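PDB 3LMD: geranylgeranyl pyrophosphate synthase from Corynebacterium glutamicum, which probably builds long-chain isoprenoid diphosphates by adding isopentenyl diphosphate units to an allylic diphosphate, as a member of the FPP/GGPP synthase family. Local coordinates for residues G74-P79 / T107-L112; F81-S86 / K99-V104. All blocks are in the same frame, centred on the assembly; numbering follows the deposited sequence.

Contact 1: residues G74-P79 / T107-L112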
loop_
_atom_site.group_PDB
_atom_site.type_symbol
_atom_site.label_atom_id
_atom_site.label_comp_id
_atom_site.label_asym_id
_atom_site.label_seq_id
_atom_site.Cartn_x
_atom_site.Cartn_y
_atom_site.Cartn_z
ATOM N N GLY A 74 -11.454 -15.410 -14.685
ATOM C CA GLY A 74 -12.194 -16.668 -14.711
ATOM C C GLY A 74 -12.827 -16.912 -13.351
ATOM O O GLY A 74 -13.766 -16.213 -12.969
ATOM N N LYS A 75 -12.314 -17.894 -12.611
ATOM C CA LYS A 75 -12.813 -18.151 -11.254
ATOM C C LYS A 75 -11.794 -17.803 -10.160
ATOM O O LYS A 75 -10.625 -18.187 -10.224
ATOM C CB LYS A 75 -13.358 -19.579 -11.110
ATOM C CG LYS A 75 -14.751 -19.750 -11.708
ATOM C CD LYS A 75 -15.423 -21.025 -11.239
ATOM C CE LYS A 75 -16.879 -21.057 -11.685
ATOM N NZ LYS A 75 -17.638 -22.157 -11.033
ATOM N N ARG A 76 -12.262 -17.056 -9.169
ATOM C CA ARG A 76 -11.410 -16.469 -8.128
ATOM C C ARG A 76 -11.439 -17.339 -6.866
ATOM O O ARG A 76 -12.407 -17.319 -6.099
ATOM C CB ARG A 76 -11.938 -15.080 -7.818
ATOM C CG ARG A 76 -12.093 -14.182 -9.068
ATOM C CD ARG A 76 -12.346 -12.729 -8.687
ATOM N NE ARG A 76 -12.487 -11.889 -9.874
ATOM C CZ ARG A 76 -11.478 -11.244 -10.459
ATOM N NH1 ARG A 76 -11.707 -10.518 -11.546
ATOM N NH2 ARG A 76 -10.247 -11.301 -9.941
ATOM N N PHE A 77 -10.375 -18.103 -6.641
ATOM C CA PHE A 77 -10.382 -19.076 -5.538
ATOM C C PHE A 77 -10.569 -18.465 -4.139
ATOM O O PHE A 77 -11.291 -19.020 -3.285
ATOM C CB PHE A 77 -9.097 -19.917 -5.522
ATOM C CG PHE A 77 -9.055 -20.856 -4.357
ATOM C CD1 PHE A 77 -8.364 -20.533 -3.197
ATOM C CD2 PHE A 77 -9.796 -22.027 -4.383
ATOM C CE1 PHE A 77 -8.384 -21.394 -2.085
ATOM C CE2 PHE A 77 -9.812 -22.878 -3.298
ATOM C CZ PHE A 77 -9.109 -22.562 -2.145
ATOM N N ARG A 78 -9.888 -17.356 -3.866
ATOM C CA ARG A 78 -9.936 -16.798 -2.500
ATOM C C ARG A 78 -11.334 -16.335 -2.081
ATOM O O ARG A 78 -11.790 -16.662 -0.967
ATOM C CB ARG A 78 -8.903 -15.693 -2.329
ATOM C CG ARG A 78 -7.491 -16.247 -2.490
ATOM C CD ARG A 78 -6.418 -15.155 -2.698
ATOM N NE ARG A 78 -5.116 -15.797 -2.892
ATOM C CZ ARG A 78 -4.732 -16.352 -4.040
ATOM N NH1 ARG A 78 -5.519 -16.280 -5.105
ATOM N NH2 ARG A 78 -3.530 -16.922 -4.144
ATOM N N PRO A 79 -12.022 -15.577 -2.955
ATOM C CA PRO A 79 -13.396 -15.246 -2.547
ATOM C C PRO A 79 -14.298 -16.479 -2.487
ATOM O O PRO A 79 -15.156 -16.550 -1.611
ATOM C CB PRO A 79 -13.877 -14.236 -3.608
ATOM C CG PRO A 79 -12.762 -14.131 -4.650
ATOM C CD PRO A 79 -11.525 -14.756 -4.094
ATOM N N THR A 107 -6.998 -7.339 -2.099
ATOM C CA THR A 107 -5.665 -7.440 -1.480
ATOM C C THR A 107 -4.759 -8.353 -2.273
ATOM O O THR A 107 -3.577 -8.030 -2.504
ATOM C CB THR A 107 -5.786 -7.936 -0.034
ATOM O OG1 THR A 107 -6.540 -6.963 0.710
ATOM C CG2 THR A 107 -4.384 -8.097 0.613
ATOM N N HIS A 108 -5.323 -9.476 -2.717
ATOM C CA HIS A 108 -4.617 -10.370 -3.623
ATOM C C HIS A 108 -4.134 -9.637 -4.861
ATOM O O HIS A 108 -2.968 -9.763 -5.239
ATOM C CB HIS A 108 -5.530 -11.568 -4.011
ATOM C CG HIS A 108 -4.987 -12.403 -5.114
ATOM N ND1 HIS A 108 -3.739 -12.998 -5.051
ATOM C CD2 HIS A 108 -5.517 -12.751 -6.313
ATOM C CE1 HIS A 108 -3.527 -13.676 -6.172
ATOM N NE2 HIS A 108 -4.586 -13.534 -6.954
ATOM N N LEU A 109 -5.025 -8.895 -5.528
ATOM C CA LEU A 109 -4.645 -8.176 -6.743
ATOM C C LEU A 109 -3.574 -7.104 -6.474
ATOM O O LEU A 109 -2.619 -6.963 -7.258
ATOM C CB LEU A 109 -5.888 -7.547 -7.424
ATOM C CG LEU A 109 -6.907 -8.604 -7.879
ATOM C CD1 LEU A 109 -8.222 -7.952 -8.410
ATOM C CD2 LEU A 109 -6.264 -9.537 -8.947
ATOM N N ALA A 110 -3.719 -6.359 -5.386
ATOM C CA ALA A 110 -2.738 -5.296 -5.047
ATOM C C ALA A 110 -1.347 -5.888 -4.929
ATOM O O ALA A 110 -0.371 -5.350 -5.434
ATOM C CB ALA A 110 -3.132 -4.583 -3.739
ATOM N N THR A 111 -1.305 -7.008 -4.233
ATOM C CA THR A 111 -0.124 -7.836 -4.018
ATOM C C THR A 111 0.577 -8.255 -5.290
ATOM O O THR A 111 1.804 -8.127 -5.412
ATOM C CB THR A 111 -0.620 -9.091 -3.266
ATOM O OG1 THR A 111 -0.275 -8.960 -1.899
ATOM C CG2 THR A 111 -0.115 -10.391 -3.886
ATOM N N LEU A 112 -0.210 -8.754 -6.239
ATOM C CA LEU A 112 0.281 -9.067 -7.562
ATOM C C LEU A 112 0.876 -7.879 -8.280
ATOM O O LEU A 112 1.918 -7.987 -8.926
ATOM C CB LEU A 112 -0.836 -9.641 -8.441
ATOM C CG LEU A 112 -1.232 -11.090 -8.155
ATOM C CD1 LEU A 112 -2.430 -11.489 -9.041
ATOM C CD2 LEU A 112 -0.049 -12.047 -8.362
#

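Contact 2: residues F81-S86 / K99-V104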
loop_
_atom_site.group_PDB
_atom_site.type_symbol
_atom_site.label_atom_id
_atom_site.label_comp_id
_atom_site.label_asym_id
_atom_site.label_seq_id
_atom_site.Cartn_x
_atom_site.Cartn_y
_atom_site.Cartn_z
ATOM N N PHE A 81 -13.486 -19.460 -1.521
ATOM C CA PHE A 81 -13.215 -20.057 -0.211
ATOM C C PHE A 81 -13.887 -19.277 0.919
ATOM O O PHE A 81 -14.450 -19.875 1.832
ATOM C CB PHE A 81 -11.701 -20.190 0.040
ATOM C CG PHE A 81 -11.376 -20.792 1.403
ATOM C CD1 PHE A 81 -12.039 -21.930 1.852
ATOM C CD2 PHE A 81 -10.455 -20.202 2.238
ATOM C CE1 PHE A 81 -11.746 -22.475 3.113
ATOM C CE2 PHE A 81 -10.136 -20.758 3.486
ATOM C CZ PHE A 81 -10.779 -21.877 3.920
ATOM N N ALA A 82 -13.859 -17.943 0.856
ATOM C CA ALA A 82 -14.547 -17.124 1.872
ATOM C C ALA A 82 -16.075 -17.418 1.886
ATOM O O ALA A 82 -16.721 -17.465 2.962
ATOM C CB ALA A 82 -14.329 -15.620 1.595
ATOM N N LEU A 83 -16.643 -17.578 0.699
ATOM C CA LEU A 83 -18.086 -17.876 0.589
ATOM C C LEU A 83 -18.400 -19.274 1.177
ATOM O O LEU A 83 -19.371 -19.431 1.918
ATOM C CB LEU A 83 -18.575 -17.804 -0.868
ATOM C CG LEU A 83 -18.441 -16.461 -1.632
ATOM C CD1 LEU A 83 -18.933 -16.527 -3.066
ATOM C CD2 LEU A 83 -19.079 -15.283 -0.925
ATOM N N LEU A 84 -17.587 -20.271 0.835
ATOM C CA LEU A 84 -17.727 -21.611 1.427
ATOM C C LEU A 84 -17.607 -21.572 2.930
ATOM O O LEU A 84 -18.429 -22.176 3.655
ATOM C CB LEU A 84 -16.714 -22.589 0.795
ATOM C CG LEU A 84 -16.943 -22.851 -0.698
ATOM C CD1 LEU A 84 -15.789 -23.652 -1.296
ATOM C CD2 LEU A 84 -18.248 -23.628 -0.841
ATOM N N ALA A 85 -16.592 -20.862 3.435
ATOM C CA ALA A 85 -16.425 -20.736 4.870
ATOM C C ALA A 85 -17.658 -20.127 5.521
ATOM O O ALA A 85 -18.002 -20.489 6.641
ATOM C CB ALA A 85 -15.180 -19.853 5.218
ATOM N N SER A 86 -18.295 -19.167 4.852
ATOM C CA SER A 86 -19.465 -18.511 5.443
ATOM C C SER A 86 -20.631 -19.496 5.608
ATOM O O SER A 86 -21.517 -19.275 6.409
ATOM C CB SER A 86 -19.921 -17.290 4.622
ATOM O OG SER A 86 -20.685 -17.689 3.487
ATOM N N LYS A 99 -18.780 -8.601 0.919
ATOM C CA LYS A 99 -17.848 -7.477 1.005
ATOM C C LYS A 99 -16.448 -7.906 1.526
ATOM O O LYS A 99 -15.413 -7.427 1.036
ATOM C CB LYS A 99 -18.459 -6.404 1.925
ATOM C CG LYS A 99 -17.770 -5.073 1.924
ATOM C CD LYS A 99 -18.614 -3.992 2.675
ATOM C CE LYS A 99 -20.023 -3.820 2.090
ATOM N NZ LYS A 99 -20.698 -2.563 2.553
ATOM N N ALA A 100 -16.417 -8.751 2.550
ATOM C CA ALA A 100 -15.140 -9.334 3.004
ATOM C C ALA A 100 -14.413 -10.106 1.897
ATOM O O ALA A 100 -13.194 -10.003 1.773
ATOM C CB ALA A 100 -15.343 -10.210 4.254
ATOM N N ALA A 101 -15.138 -10.863 1.077
ATOM C CA ALA A 101 -14.529 -11.645 0.001
ATOM C C ALA A 101 -13.900 -10.716 -1.018
ATOM O O ALA A 101 -12.823 -11.015 -1.577
ATOM C CB ALA A 101 -15.574 -12.565 -0.687
ATOM N N VAL A 102 -14.543 -9.574 -1.224
ATOM C CA VAL A 102 -14.032 -8.586 -2.154
ATOM C C VAL A 102 -12.749 -7.985 -1.580
ATOM O O VAL A 102 -11.782 -7.768 -2.302
ATOM C CB VAL A 102 -15.081 -7.492 -2.480
ATOM C CG1 VAL A 102 -14.422 -6.274 -3.208
ATOM C CG2 VAL A 102 -16.255 -8.096 -3.313
ATOM N N VAL A 103 -12.751 -7.724 -0.277
ATOM C CA VAL A 103 -11.548 -7.184 0.357
ATOM C C VAL A 103 -10.385 -8.162 0.178
ATOM O O VAL A 103 -9.266 -7.751 -0.158
ATOM C CB VAL A 103 -11.795 -6.897 1.851
ATOM C CG1 VAL A 103 -10.444 -6.653 2.614
ATOM C CG2 VAL A 103 -12.710 -5.651 2.001
ATOM N N VAL A 104 -10.639 -9.449 0.403
ATOM C CA VAL A 104 -9.579 -10.451 0.212
ATOM C C VAL A 104 -9.073 -10.422 -1.222
ATOM O O VAL A 104 -7.852 -10.419 -1.470
ATOM C CB VAL A 104 -10.046 -11.868 0.598
ATOM C CG1 VAL A 104 -8.993 -12.939 0.195
ATOM C CG2 VAL A 104 -10.320 -11.902 2.112
#

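Contact 1: residues G74-P79 / T107-L112
Arg-78 lays its guanidinium flat on the imidazole of His-108, a parallel guanidinium-imidazole stack between the start of helix 77-86 and the middle of helix 95-118. The first segment carries the Gly-Lys-Arg-Phe-Arg-Pro sequence typical of trans-prenyl synthases. In relatives the equivalents of Lys-75, Arg-78 and His-108 hold the diphosphate of isopentenyl diphosphate, and the stack here is consistent with that role.

The tight part of the contact is this stack. Its planes lie 9° apart and the centres 3.8 Å, and NH1 of Arg-78 sits over the middle of the His-108 ring, 3.4 Å above its plane. NH1 of Arg-78 is also 3.4 Å from NE2 of His-108, but the poor angle rules out a hydrogen bond, so the contact is made through the faces. With CG anti to the backbone N (chi1 170°), the His-108 ring extends toward helix 77-86, where the guanidinium covers one face; the arginine chain is extended from CG to NE and crosses the histidine at about a right angle. Nearer the backbones, CD of Arg-78 lies 3.9 Å from CB of His-108.

The solvent side is loose: Gly-74 and Lys-75 are exposed and poorly ordered. Arg-76, at the N-cap position, is itself anchored, its NE and NH2 forming salt bridges with Glu-48 and Glu-105 respectively. His-108 lies about 8 Å, side chain to side chain, from Asp-115, a residue seen to bind calcium in this protein, though no ion is bound to this chain here. Across the contact Arg-76 adds just a loose van der Waals contact, oblique to its guanidinium, from NH2 of Arg-76 to CD1 of Leu-109 at 4.2 Å.

Contact 2: residues F81-S86 / K99-V104
Ala-82 meets Ala-101 where helix 77-86 packs against helix 95-118 in the all-helical prenyl synthase fold. Phe-81, at the start of the first segment, serves another interface: its ring packs on Ile-204 and Ala-207 of helix 188-214.

Next in sequence, Ala-82 points at the partner helix, and its CB lies 4.0 Å from CB of Ala-101, which points back. With one methyl on each side, the backbones come close: the two CA atoms are 5.8 Å apart, consistent with a small-residue crossing point between helices.

Leu-83, with CG anti to the carbonyl carbon (chi1 -60°), brings CD2 to 4.4 Å from CB of Ala-101, a marginal apolar touch. The same side chain packs on Val-97 and Ile-98 one turn earlier in helix 95-118, and on Ile-40, Ala-43 and Met-44 of helix 34-55, so it bridges two neighbouring helices.

Towards the end of the segment, Ser-86 is buried and its hydroxyl has two partners, one in its own helix and one in the connection to helix 95-118. OG accepts a hydrogen bond from the backbone N of Leu-93, and OG of Ser-86 donates to O of Leu-83 at 2.7 Å, meeting the carbonyl at 131° and 18° out of its plane.

How the contacts relate
Contacts 1 and 2 join the same pair, helix 77-86 and helix 95-118, with centres about 11 Å apart. The order along the chain is 74-79, 81-86, 99-104, 107-112, so contact 2 is the inner pairing of this helical hairpin and contact 1 the outer. The two adjoin directly: CB of Arg-78 packs 3.7 Å from CG1 of Val-104, and CB of Pro-79 lies 3.8 Å from CB of Ala-101. The hairpin thus runs from a buried, apolar region near its turn to a polar, partly exposed mouth on the side of the metal-binding aspartates, and contact 2 lies away from the annotated sites.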